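Local coordinates for putative sulfatase yidJ (Bacteroides fragilis, PDB 2QZU), which probably hydrolyses sulfate esters as a metal-dependent arylsulfatase of the sulfatase family, within the alkaline phosphatase clan, at residues A[168-173]-A[201-206]; A[224-229]-A[291-296]; A[32-37]-A[127-132]; A[309-314]-A[359-364]. All coordinates share one frame; numbering follows the deposited sequence.

Interaction 1 (A[168-173]-A[201-206]); sequences HWIAYG and PEYEAS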
loop_
_atom_site.group_PDB
_atom_site.type_symbol
_atom_site.label_atom_id
_atom_site.label_comp_id
_atom_site.label_asym_id
_atom_site.label_seq_id
_atom_site.Cartn_x
_atom_site.Cartn_y
_atom_site.Cartn_z
ATOM N N HIS A 168 -32.784 -6.355 -0.292
ATOM C CA HIS A 168 -32.131 -5.062 -0.487
ATOM C C HIS A 168 -30.645 -5.387 -0.412
ATOM O O HIS A 168 -30.161 -5.876 0.611
ATOM C CB HIS A 168 -32.512 -4.082 0.620
ATOM C CG HIS A 168 -31.888 -2.733 0.468
ATOM N ND1 HIS A 168 -32.195 -1.883 -0.574
ATOM C CD2 HIS A 168 -30.959 -2.089 1.215
ATOM C CE1 HIS A 168 -31.486 -0.775 -0.459
ATOM N NE2 HIS A 168 -30.728 -0.875 0.618
ATOM N N TRP A 169 -29.923 -5.103 -1.492
ATOM C CA TRP A 169 -28.513 -5.455 -1.579
ATOM C C TRP A 169 -27.602 -4.339 -2.087
ATOM O O TRP A 169 -27.780 -3.837 -3.191
ATOM C CB TRP A 169 -28.407 -6.680 -2.499
ATOM C CG TRP A 169 -27.084 -7.394 -2.550
ATOM C CD1 TRP A 169 -26.099 -7.241 -3.487
ATOM C CD2 TRP A 169 -26.644 -8.434 -1.671
ATOM N NE1 TRP A 169 -25.077 -8.134 -3.248
ATOM C CE2 TRP A 169 -25.385 -8.876 -2.137
ATOM C CE3 TRP A 169 -27.192 -9.042 -0.532
ATOM C CZ2 TRP A 169 -24.664 -9.896 -1.507
ATOM C CZ3 TRP A 169 -26.476 -10.057 0.096
ATOM C CH2 TRP A 169 -25.225 -10.474 -0.395
ATOM N N ILE A 170 -26.640 -3.953 -1.255
ATOM C CA ILE A 170 -25.642 -2.943 -1.602
ATOM C C ILE A 170 -24.387 -3.539 -0.987
ATOM O O ILE A 170 -23.995 -3.186 0.126
ATOM C CB ILE A 170 -25.942 -1.584 -0.951
ATOM C CG1 ILE A 170 -27.317 -1.088 -1.407
ATOM C CG2 ILE A 170 -24.865 -0.578 -1.339
ATOM C CD1 ILE A 170 -27.796 0.153 -0.687
ATOM N N ALA A 171 -23.760 -4.446 -1.723
ATOM C CA ALA A 171 -22.608 -5.149 -1.197
ATOM C C ALA A 171 -21.564 -5.545 -2.223
ATOM O O ALA A 171 -21.701 -5.276 -3.420
ATOM C CB ALA A 171 -23.097 -6.391 -0.468
ATOM N N TYR A 172 -20.516 -6.193 -1.725
ATOM C CA TYR A 172 -19.421 -6.672 -2.556
ATOM C C TYR A 172 -18.820 -7.932 -1.923
ATOM O O TYR A 172 -19.223 -8.333 -0.827
ATOM C CB TYR A 172 -18.350 -5.585 -2.695
ATOM C CG TYR A 172 -17.776 -5.106 -1.380
ATOM C CD1 TYR A 172 -18.445 -4.159 -0.599
ATOM C CD2 TYR A 172 -16.563 -5.612 -0.906
ATOM C CE1 TYR A 172 -17.914 -3.729 0.623
ATOM C CE2 TYR A 172 -16.027 -5.188 0.305
ATOM C CZ TYR A 172 -16.707 -4.248 1.065
ATOM O OH TYR A 172 -16.171 -3.821 2.259
ATOM N N GLY A 173 -17.880 -8.568 -2.625
ATOM C CA GLY A 173 -17.235 -9.765 -2.102
ATOM C C GLY A 173 -16.231 -9.319 -1.058
ATOM O O GLY A 173 -16.451 -9.478 0.141
ATOM N N PRO A 201 -17.307 3.033 5.596
ATOM C CA PRO A 201 -18.224 3.110 6.738
ATOM C C PRO A 201 -19.190 4.283 6.662
ATOM O O PRO A 201 -20.318 4.191 7.138
ATOM C CB PRO A 201 -17.280 3.216 7.932
ATOM C CG PRO A 201 -16.099 2.405 7.479
ATOM C CD PRO A 201 -15.914 2.903 6.060
ATOM N N GLU A 202 -18.728 5.387 6.078
ATOM C CA GLU A 202 -19.546 6.586 5.926
ATOM C C GLU A 202 -20.690 6.342 4.957
ATOM O O GLU A 202 -21.842 6.666 5.249
ATOM C CB GLU A 202 -18.700 7.748 5.403
ATOM C CG GLU A 202 -18.104 8.632 6.466
ATOM C CD GLU A 202 -17.375 9.823 5.872
ATOM O OE1 GLU A 202 -17.967 10.505 5.006
ATOM O OE2 GLU A 202 -16.218 10.076 6.270
ATOM N N TYR A 203 -20.358 5.776 3.800
ATOM C CA TYR A 203 -21.350 5.484 2.772
ATOM C C TYR A 203 -22.319 4.419 3.270
ATOM O O TYR A 203 -23.537 4.554 3.142
ATOM C CB TYR A 203 -20.660 4.989 1.500
ATOM C CG TYR A 203 -21.621 4.580 0.400
ATOM C CD1 TYR A 203 -22.373 5.530 -0.294
ATOM C CD2 TYR A 203 -21.779 3.238 0.058
ATOM C CE1 TYR A 203 -23.258 5.147 -1.303
ATOM C CE2 TYR A 203 -22.654 2.848 -0.941
ATOM C CZ TYR A 203 -23.389 3.800 -1.619
ATOM O OH TYR A 203 -24.259 3.392 -2.599
ATOM N N GLU A 204 -21.765 3.360 3.845
ATOM C CA GLU A 204 -22.581 2.275 4.359
ATOM C C GLU A 204 -23.560 2.754 5.421
ATOM O O GLU A 204 -24.725 2.365 5.411
ATOM C CB GLU A 204 -21.671 1.166 4.888
ATOM C CG GLU A 204 -21.003 0.402 3.753
ATOM C CD GLU A 204 -19.665 -0.202 4.129
ATOM O OE1 GLU A 204 -19.310 -0.183 5.328
ATOM O OE2 GLU A 204 -18.968 -0.700 3.216
ATOM N N ALA A 205 -23.098 3.603 6.332
ATOM C CA ALA A 205 -23.974 4.128 7.370
ATOM C C ALA A 205 -25.066 4.994 6.736
ATOM O O ALA A 205 -26.210 4.990 7.188
ATOM C CB ALA A 205 -23.168 4.941 8.387
ATOM N N SER A 206 -24.720 5.735 5.685
ATOM C CA SER A 206 -25.711 6.570 5.014
ATOM C C SER A 206 -26.789 5.719 4.352
ATOM O O SER A 206 -27.969 6.060 4.403
ATOM C CB SER A 206 -25.052 7.466 3.966
ATOM O OG SER A 206 -24.273 8.464 4.592
HETATM O O HOH W 1 -17.744 -2.861 3.994
#
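Y172 sets its ring carbon CG between the backbone N and the carbonyl carbon (chi1 58°), which swings the phenol from strand 168-172 toward E204 on helix 200-213. E204 answers with a chain extended beyond CG, and its carboxylate ends at the edge of the Y172 ring, near the ring plane, with OE2 4.1 Å from CE1. The two flat groups are turned only 21° from each other, although the side chains as a whole run across one another at about a right angle.

Between their polar ends sits one water. Y172 OH donates to it at 2.5 Å, and the water donates onward to E204 OE2 at 2.6 Å, a short relay joining strand to helix where no direct bond does. Each end has a second partner: Y172 OH is also bonded to N229 ND2, and E204 OE2 to Y183 OH. Tyrosine suits this place because its hydroxyl can give one hydrogen bond while accepting another, and glutamate is long enough to bring a buried acceptor out to the water.

The apolar half of the contact pairs I170 with Y203, the branch methyl CG2 meeting ring carbon CE2 at 4.1 Å with the side chains nearly perpendicular. The Y203 hydroxyl bonds to Y194 OH instead.

Helix 200-213 thus lies over strand 168-172, the outermost strand at its end of the main sheet, with Y183 of strand 182-183 touching both I170 and Y203, while strand 222-228 and helix 267-299 meet the same helix through P201.

Interaction 2 (A[224-229]-A[291-296]); sequences LVVSMN and GRIIEA
No ring, amide or carboxylate takes part where V226 and M228 on strand 222-228 meet I293 on helix 267-299, so there are neither faces nor edges to match. The meeting is of methyl groups alone. I293 CD1 lies 4.0 Å from V226 CG1 and 3.9 Å from M228 CE, and in both pairs the side chains reach toward each other tip to tip.

The conformations explain how one methyl serves two partners. I293 places CG1 beside its backbone N and then runs out straight (chi2 172°), sending CD1 from the helix to the sheet. V226 turns CG1 anti to its own N, while M228, present as selenomethionine, is extended beyond CG so that its terminal methyl arrives at the same spot. V226 and M228 stand two residues apart on the strand and thus project from the same face of the sheet. The backbones stay well separated, V226 CA and I293 CA being 9.5 Å apart; beta-branched valine fits the strand, and the longer isoleucine and methionine span the distance.

I293 also packs on I33 of strand 29-35 and I212 of helix 200-213, which places its methyl in a core shared by two helices and the sheet. Its neighbour R292 bonds instead to S206 OG and the carbonyl O of E202, tying the two helices together beside that core.

Since all three touching residues are buried and no hydrogen bond crosses between the segments, this contact rests on dispersion and the exclusion of water, and its specificity comes from shape rather than from directed bonds.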
loop_
_atom_site.group_PDB
_atom_site.type_symbol
_atom_site.label_atom_id
_atom_site.label_comp_id
_atom_site.label_asym_id
_atom_site.label_seq_id
_atom_site.Cartn_x
_atom_site.Cartn_y
_atom_site.Cartn_z
ATOM N N LEU A 224 -31.532 -5.988 9.117
ATOM C CA LEU A 224 -30.531 -5.317 8.302
ATOM C C LEU A 224 -29.139 -5.651 8.804
ATOM O O LEU A 224 -28.873 -5.605 10.007
ATOM C CB LEU A 224 -30.729 -3.793 8.343
ATOM C CG LEU A 224 -29.638 -2.930 7.689
ATOM C CD1 LEU A 224 -29.728 -3.053 6.176
ATOM C CD2 LEU A 224 -29.799 -1.466 8.106
ATOM N N VAL A 225 -28.257 -6.010 7.883
ATOM C CA VAL A 225 -26.876 -6.293 8.234
ATOM C C VAL A 225 -26.041 -5.168 7.638
ATOM O O VAL A 225 -26.237 -4.788 6.483
ATOM C CB VAL A 225 -26.368 -7.630 7.636
ATOM C CG1 VAL A 225 -24.874 -7.772 7.900
ATOM C CG2 VAL A 225 -27.126 -8.804 8.234
ATOM N N VAL A 226 -25.134 -4.616 8.434
ATOM C CA VAL A 226 -24.234 -3.573 7.963
ATOM C C VAL A 226 -22.851 -4.153 8.263
ATOM O O VAL A 226 -22.444 -4.239 9.419
ATOM C CB VAL A 226 -24.438 -2.242 8.721
ATOM C CG1 VAL A 226 -23.503 -1.182 8.164
ATOM C CG2 VAL A 226 -25.884 -1.783 8.582
ATOM N N SER A 227 -22.157 -4.568 7.208
ATOM C CA SER A 227 -20.843 -5.192 7.314
ATOM C C SER A 227 -19.741 -4.245 6.839
ATOM O O SER A 227 -19.459 -4.153 5.642
ATOM C CB SER A 227 -20.843 -6.478 6.478
ATOM O OG SER A 227 -19.595 -7.142 6.523
HETATM N N MSE A 228 -19.115 -3.549 7.787
HETATM C CA MSE A 228 -18.058 -2.589 7.467
HETATM C C MSE A 228 -16.693 -3.253 7.359
HETATM O O MSE A 228 -16.415 -4.235 8.046
HETATM C CB MSE A 228 -18.023 -1.493 8.529
HETATM C CG MSE A 228 -19.321 -0.703 8.623
HETATM SE SE MSE A 228 -19.292 0.535 10.116
HETATM C CE MSE A 228 -20.975 1.444 9.782
ATOM N N ASN A 229 -15.841 -2.700 6.502
ATOM C CA ASN A 229 -14.511 -3.256 6.279
ATOM C C ASN A 229 -13.487 -2.793 7.322
ATOM O O ASN A 229 -12.849 -3.622 7.972
ATOM C CB ASN A 229 -14.038 -2.933 4.858
ATOM C CG ASN A 229 -13.082 -3.980 4.315
ATOM O OD1 ASN A 229 -12.177 -4.425 5.016
ATOM N ND2 ASN A 229 -13.280 -4.378 3.063
ATOM N N GLY A 291 -22.632 5.180 15.430
ATOM C CA GLY A 291 -23.433 6.155 16.150
ATOM C C GLY A 291 -24.518 6.750 15.268
ATOM O O GLY A 291 -25.634 7.011 15.727
ATOM N N ARG A 292 -24.196 6.968 13.996
ATOM C CA ARG A 292 -25.160 7.522 13.049
ATOM C C ARG A 292 -26.330 6.557 12.849
ATOM O O ARG A 292 -27.490 6.969 12.775
ATOM C CB ARG A 292 -24.484 7.786 11.704
ATOM C CG ARG A 292 -23.399 8.851 11.733
ATOM C CD ARG A 292 -22.748 8.952 10.360
ATOM N NE ARG A 292 -23.723 9.275 9.323
ATOM C CZ ARG A 292 -23.547 9.030 8.026
ATOM N NH1 ARG A 292 -22.432 8.449 7.601
ATOM N NH2 ARG A 292 -24.481 9.377 7.150
ATOM N N ILE A 293 -26.022 5.265 12.756
ATOM C CA ILE A 293 -27.061 4.250 12.569
ATOM C C ILE A 293 -27.969 4.165 13.792
ATOM O O ILE A 293 -29.197 4.104 13.667
ATOM C CB ILE A 293 -26.432 2.864 12.290
ATOM C CG1 ILE A 293 -25.616 2.921 10.994
ATOM C CG2 ILE A 293 -27.527 1.796 12.186
ATOM C CD1 ILE A 293 -24.789 1.663 10.725
ATOM N N ILE A 294 -27.370 4.167 14.979
ATOM C CA ILE A 294 -28.142 4.098 16.211
ATOM C C ILE A 294 -29.070 5.305 16.300
ATOM O O ILE A 294 -30.237 5.175 16.669
ATOM C CB ILE A 294 -27.222 4.087 17.452
ATOM C CG1 ILE A 294 -26.328 2.846 17.428
ATOM C CG2 ILE A 294 -28.060 4.120 18.725
ATOM C CD1 ILE A 294 -27.080 1.540 17.302
ATOM N N GLU A 295 -28.550 6.477 15.944
ATOM C CA GLU A 295 -29.345 7.702 15.989
ATOM C C GLU A 295 -30.550 7.609 15.060
ATOM O O GLU A 295 -31.630 8.099 15.387
ATOM C CB GLU A 295 -28.489 8.913 15.604
ATOM C CG GLU A 295 -29.213 10.242 15.737
ATOM C CD GLU A 295 -28.330 11.427 15.396
ATOM O OE1 GLU A 295 -27.269 11.583 16.038
ATOM O OE2 GLU A 295 -28.696 12.205 14.489
ATOM N N ALA A 296 -30.364 6.983 13.901
ATOM C CA ALA A 296 -31.453 6.824 12.943
ATOM C C ALA A 296 -32.524 5.924 13.548
ATOM O O ALA A 296 -33.722 6.178 13.396
ATOM C CB ALA A 296 -30.932 6.224 11.641
#

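Interaction 3 (A[32-37]-A[127-132]); sequences FIMADQ and MGYIGK
K132 NZ donates to D36 OD2 at 2.9 Å, forming a salt bridge between the segment ends that follow strands 126-130 and 29-35. The ammonium group comes from above the carboxylate, 65° out of its plane. A fully extended lysine chain, with CG anti to the backbone N (chi1 179°), covers the gap. The other direct meeting is lighter: M34, present as selenomethionine, bends at chi3 to bring methyl CE to 3.8 Å from Y129 OH, the two side chains crossing at about a right angle.

Y129 is held by its own segment, from beyond the corner. Its hydroxyl donates to K132 O at 2.6 Å, tilted 27° from the carbonyl plane, and so closes the chain over the corner at G131, whose positive phi suits a residue lacking CB. S227 OG bonds to the same carbonyl oxygen. S227 and V225 belong to strand 222-228, which runs between the two strands and beneath M34 and Y129.

Further out, R80 forms a second salt bridge with D36 OD2, and K132 NZ has a weak bond to S76 OG. S76 is predicted to mature into 3-oxoalanine, the sulfatase nucleophile precursor, but is plain serine here. Charged residues gathered beside that serine, at the C-terminal ends of parallel strands, are consistent with the active-site region of the alkaline phosphatase-like sulfatase fold.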
loop_
_atom_site.group_PDB
_atom_site.type_symbol
_atom_site.label_atom_id
_atom_site.label_comp_id
_atom_site.label_asym_id
_atom_site.label_seq_id
_atom_site.Cartn_x
_atom_site.Cartn_y
_atom_site.Cartn_z
ATOM N N PHE A 32 -27.885 -5.947 12.583
ATOM C CA PHE A 32 -26.641 -6.651 12.846
ATOM C C PHE A 32 -25.493 -5.867 12.234
ATOM O O PHE A 32 -25.352 -5.799 11.008
ATOM C CB PHE A 32 -26.741 -8.050 12.231
ATOM C CG PHE A 32 -25.647 -8.992 12.645
ATOM C CD1 PHE A 32 -24.359 -8.865 12.132
ATOM C CD2 PHE A 32 -25.925 -10.046 13.508
ATOM C CE1 PHE A 32 -23.360 -9.786 12.476
ATOM C CE2 PHE A 32 -24.941 -10.967 13.856
ATOM C CZ PHE A 32 -23.657 -10.838 13.336
ATOM N N ILE A 33 -24.686 -5.261 13.093
ATOM C CA ILE A 33 -23.557 -4.467 12.639
ATOM C C ILE A 33 -22.250 -5.162 12.969
ATOM O O ILE A 33 -22.062 -5.657 14.079
ATOM C CB ILE A 33 -23.546 -3.078 13.309
ATOM C CG1 ILE A 33 -24.874 -2.365 13.047
ATOM C CG2 ILE A 33 -22.387 -2.243 12.759
ATOM C CD1 ILE A 33 -25.004 -1.044 13.768
HETATM N N MSE A 34 -21.353 -5.219 11.995
HETATM C CA MSE A 34 -20.060 -5.830 12.231
HETATM C C MSE A 34 -18.995 -5.057 11.481
HETATM O O MSE A 34 -19.252 -4.474 10.430
HETATM C CB MSE A 34 -20.057 -7.306 11.809
HETATM C CG MSE A 34 -20.293 -7.567 10.338
HETATM SE SE MSE A 34 -20.230 -9.474 9.949
HETATM C CE MSE A 34 -21.848 -9.635 8.898
ATOM N N ALA A 35 -17.806 -5.026 12.062
ATOM C CA ALA A 35 -16.673 -4.341 11.472
ATOM C C ALA A 35 -15.613 -5.422 11.396
ATOM O O ALA A 35 -15.326 -6.088 12.388
ATOM C CB ALA A 35 -16.215 -3.199 12.372
ATOM N N ASP A 36 -15.045 -5.604 10.213
ATOM C CA ASP A 36 -14.048 -6.637 10.009
ATOM C C ASP A 36 -12.724 -6.394 10.743
ATOM O O ASP A 36 -12.243 -5.264 10.838
ATOM C CB ASP A 36 -13.808 -6.792 8.499
ATOM C CG ASP A 36 -13.027 -8.037 8.150
ATOM O OD1 ASP A 36 -11.810 -8.078 8.428
ATOM O OD2 ASP A 36 -13.635 -8.980 7.599
ATOM N N GLN A 37 -12.156 -7.469 11.286
ATOM C CA GLN A 37 -10.861 -7.409 11.958
ATOM C C GLN A 37 -10.809 -6.475 13.168
ATOM O O GLN A 37 -9.792 -5.819 13.411
ATOM C CB GLN A 37 -9.808 -7.005 10.926
ATOM C CG GLN A 37 -8.375 -7.329 11.289
ATOM C CD GLN A 37 -7.541 -7.581 10.049
ATOM O OE1 GLN A 37 -7.801 -8.526 9.300
ATOM N NE2 GLN A 37 -6.540 -6.741 9.822
HETATM N N MSE A 127 -35.779 -7.676 4.327
HETATM C CA MSE A 127 -34.345 -7.967 4.471
HETATM C C MSE A 127 -33.375 -7.053 3.717
HETATM O O MSE A 127 -33.610 -6.701 2.563
HETATM C CB MSE A 127 -34.076 -9.407 4.024
HETATM C CG MSE A 127 -35.000 -10.451 4.629
HETATM SE SE MSE A 127 -34.758 -10.669 6.524
HETATM C CE MSE A 127 -32.953 -11.378 6.533
ATOM N N GLY A 128 -32.265 -6.713 4.368
ATOM C CA GLY A 128 -31.263 -5.865 3.737
ATOM C C GLY A 128 -29.838 -6.202 4.162
ATOM O O GLY A 128 -29.594 -6.558 5.313
ATOM N N TYR A 129 -28.897 -6.094 3.230
ATOM C CA TYR A 129 -27.494 -6.372 3.517
ATOM C C TYR A 129 -26.639 -5.297 2.853
ATOM O O TYR A 129 -26.731 -5.077 1.648
ATOM C CB TYR A 129 -27.089 -7.751 2.976
ATOM C CG TYR A 129 -25.752 -8.247 3.509
ATOM C CD1 TYR A 129 -25.697 -9.222 4.508
ATOM C CD2 TYR A 129 -24.549 -7.720 3.042
ATOM C CE1 TYR A 129 -24.480 -9.659 5.030
ATOM C CE2 TYR A 129 -23.317 -8.151 3.561
ATOM C CZ TYR A 129 -23.297 -9.118 4.555
ATOM O OH TYR A 129 -22.102 -9.544 5.090
ATOM N N ILE A 130 -25.812 -4.625 3.646
ATOM C CA ILE A 130 -24.947 -3.573 3.126
ATOM C C ILE A 130 -23.509 -3.857 3.551
ATOM O O ILE A 130 -23.243 -4.063 4.733
ATOM C CB ILE A 130 -25.359 -2.188 3.696
ATOM C CG1 ILE A 130 -26.820 -1.888 3.355
ATOM C CG2 ILE A 130 -24.447 -1.101 3.144
ATOM C CD1 ILE A 130 -27.367 -0.667 4.070
ATOM N N GLY A 131 -22.585 -3.884 2.595
ATOM C CA GLY A 131 -21.196 -4.114 2.958
ATOM C C GLY A 131 -20.536 -5.357 2.407
ATOM O O GLY A 131 -20.939 -5.892 1.374
ATOM N N LYS A 132 -19.512 -5.815 3.122
ATOM C CA LYS A 132 -18.723 -6.983 2.746
ATOM C C LYS A 132 -19.444 -8.302 3.012
ATOM O O LYS A 132 -19.927 -8.544 4.117
ATOM C CB LYS A 132 -17.397 -6.947 3.511
ATOM C CG LYS A 132 -16.472 -8.116 3.249
ATOM C CD LYS A 132 -15.200 -7.973 4.068
ATOM C CE LYS A 132 -14.322 -9.203 3.925
ATOM N NZ LYS A 132 -13.114 -9.113 4.791
#

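Interaction 4 (A[309-314]-A[359-364]); sequences VFTSDH and ADLYPT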
loop_
_atom_site.group_PDB
_atom_site.type_symbol
_atom_site.label_atom_id
_atom_site.label_comp_id
_atom_site.label_asym_id
_atom_site.label_seq_id
_atom_site.Cartn_x
_atom_site.Cartn_y
_atom_site.Cartn_z
ATOM N N VAL A 309 -26.856 -5.541 17.338
ATOM C CA VAL A 309 -25.652 -6.291 17.659
ATOM C C VAL A 309 -24.440 -5.648 17.004
ATOM O O VAL A 309 -24.506 -5.273 15.832
ATOM C CB VAL A 309 -25.726 -7.744 17.116
ATOM C CG1 VAL A 309 -24.461 -8.504 17.492
ATOM C CG2 VAL A 309 -26.963 -8.446 17.637
ATOM N N PHE A 310 -23.356 -5.483 17.760
ATOM C CA PHE A 310 -22.115 -4.973 17.176
ATOM C C PHE A 310 -21.070 -6.039 17.467
ATOM O O PHE A 310 -20.803 -6.357 18.628
ATOM C CB PHE A 310 -21.627 -3.658 17.788
ATOM C CG PHE A 310 -20.341 -3.168 17.165
ATOM C CD1 PHE A 310 -20.347 -2.587 15.902
ATOM C CD2 PHE A 310 -19.116 -3.380 17.797
ATOM C CE1 PHE A 310 -19.157 -2.230 15.267
ATOM C CE2 PHE A 310 -17.915 -3.027 17.169
ATOM C CZ PHE A 310 -17.938 -2.454 15.904
ATOM N N THR A 311 -20.485 -6.600 16.418
ATOM C CA THR A 311 -19.494 -7.646 16.603
ATOM C C THR A 311 -18.469 -7.636 15.466
ATOM O O THR A 311 -18.403 -6.681 14.688
ATOM C CB THR A 311 -20.205 -9.026 16.708
ATOM O OG1 THR A 311 -19.267 -10.035 17.098
ATOM C CG2 THR A 311 -20.843 -9.395 15.386
ATOM N N SER A 312 -17.662 -8.686 15.376
ATOM C CA SER A 312 -16.634 -8.770 14.341
ATOM C C SER A 312 -16.347 -10.228 14.017
ATOM O O SER A 312 -16.619 -11.112 14.827
ATOM C CB SER A 312 -15.351 -8.081 14.819
ATOM O OG SER A 312 -14.355 -8.073 13.806
ATOM N N ASP A 313 -15.799 -10.476 12.830
ATOM C CA ASP A 313 -15.494 -11.840 12.422
ATOM C C ASP A 313 -14.216 -12.379 13.054
ATOM O O ASP A 313 -14.045 -13.591 13.171
ATOM C CB ASP A 313 -15.434 -11.941 10.886
ATOM C CG ASP A 313 -14.458 -10.955 10.250
ATOM O OD1 ASP A 313 -14.038 -9.980 10.904
ATOM O OD2 ASP A 313 -14.121 -11.153 9.063
ATOM N N HIS A 314 -13.327 -11.478 13.463
ATOM C CA HIS A 314 -12.067 -11.861 14.101
ATOM C C HIS A 314 -11.227 -10.653 14.492
ATOM O O HIS A 314 -11.507 -9.526 14.077
ATOM C CB HIS A 314 -11.240 -12.767 13.178
ATOM C CG HIS A 314 -10.880 -12.140 11.870
ATOM N ND1 HIS A 314 -9.927 -11.150 11.747
ATOM C CD2 HIS A 314 -11.354 -12.358 10.618
ATOM C CE1 HIS A 314 -9.832 -10.785 10.480
ATOM N NE2 HIS A 314 -10.688 -11.505 9.775
ATOM N N ALA A 359 -20.311 -17.468 15.770
ATOM C CA ALA A 359 -21.175 -18.455 15.120
ATOM C C ALA A 359 -22.423 -18.882 15.893
ATOM O O ALA A 359 -23.292 -19.553 15.342
ATOM C CB ALA A 359 -20.356 -19.688 14.752
ATOM N N ASP A 360 -22.511 -18.510 17.164
ATOM C CA ASP A 360 -23.677 -18.871 17.966
ATOM C C ASP A 360 -24.845 -17.924 17.727
ATOM O O ASP A 360 -25.962 -18.187 18.177
ATOM C CB ASP A 360 -23.336 -18.856 19.459
ATOM C CG ASP A 360 -22.252 -19.848 19.818
ATOM O OD1 ASP A 360 -22.194 -20.925 19.179
ATOM O OD2 ASP A 360 -21.471 -19.558 20.752
ATOM N N LEU A 361 -24.596 -16.828 17.016
ATOM C CA LEU A 361 -25.649 -15.847 16.781
ATOM C C LEU A 361 -26.858 -16.334 15.977
ATOM O O LEU A 361 -27.962 -15.827 16.169
ATOM C CB LEU A 361 -25.052 -14.578 16.154
ATOM C CG LEU A 361 -24.163 -13.796 17.134
ATOM C CD1 LEU A 361 -23.477 -12.646 16.414
ATOM C CD2 LEU A 361 -25.006 -13.269 18.291
ATOM N N TYR A 362 -26.664 -17.318 15.100
ATOM C CA TYR A 362 -27.767 -17.860 14.300
ATOM C C TYR A 362 -28.858 -18.421 15.235
ATOM O O TYR A 362 -29.961 -17.873 15.300
ATOM C CB TYR A 362 -27.226 -18.948 13.351
ATOM C CG TYR A 362 -28.190 -19.548 12.338
ATOM C CD1 TYR A 362 -29.487 -19.928 12.696
ATOM C CD2 TYR A 362 -27.753 -19.851 11.047
ATOM C CE1 TYR A 362 -30.317 -20.599 11.792
ATOM C CE2 TYR A 362 -28.567 -20.520 10.145
ATOM C CZ TYR A 362 -29.847 -20.893 10.517
ATOM O OH TYR A 362 -30.644 -21.558 9.616
ATOM N N PRO A 363 -28.563 -19.500 15.990
ATOM C CA PRO A 363 -29.624 -20.007 16.870
ATOM C C PRO A 363 -29.999 -19.053 18.008
ATOM O O PRO A 363 -31.171 -18.944 18.373
ATOM C CB PRO A 363 -29.048 -21.325 17.384
ATOM C CG PRO A 363 -27.584 -21.037 17.449
ATOM C CD PRO A 363 -27.330 -20.295 16.146
ATOM N N THR A 364 -29.007 -18.362 18.559
ATOM C CA THR A 364 -29.248 -17.433 19.659
ATOM C C THR A 364 -30.220 -16.313 19.290
ATOM O O THR A 364 -31.209 -16.092 19.989
ATOM C CB THR A 364 -27.919 -16.825 20.166
ATOM O OG1 THR A 364 -27.051 -17.883 20.597
ATOM C CG2 THR A 364 -28.166 -15.876 21.341
#
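Apolar contact comes first, and one group carries it: methyl CD1 of L361, on helix 361-368, approaches both V309 and T311 of strand 306-311. It lies 4.4 Å from V309 CG1 and 4.3 Å from T311 CG2, a loose fit. L361 directs CD1 away from its own backbone (chi2 173°), and the two strand residues, being two apart, offer their methyls from the same face of the sheet. Leucine supplies the reach, while valine and threonine are beta-branched residues at home in a strand.

Hydrogen bonds hold the parts rather than join them. T311 spends its hydroxyl on the carbonyl O of P337, leaving its methyl to the leucine. On the helix side, D360 O accepts twice from T364, from N at 3.1 Å and from OG1 at 2.7 Å, the hydroxyl lying 47° out of the carbonyl plane. This double grip secures this turn, and T364 OG1 is bonded to L384 N as well.

In the fold, L361 sinks into a buried junction: F32 of strand 29-35 and M338 of strand 338-341 flank strand 306-311 beneath it, and L83 of helix 76-85 packs alongside.

In the fold
From the N terminus, interaction 3 closes the first loop, returning 127-132 toward 32-37 after 89 residues that include helix 76-85. Interaction 1 then closes a short excursion between 168-173 and 201-206, interaction 2 a longer one, just over half helical, from 224-229 to 291-296, and interaction 4 the last, from 309-314 to 359-364. The four follow in series; none nests or crosses. Their strands nevertheless interleave in one sheet, in the order 168-172, 126-130, 222-228, 29-35, 306-311. Helices 200-213 and 267-299 cover one face, helix 361-368 the other. Interactions 3 and 4 also meet directly, through S312 OG bonded to A35 O.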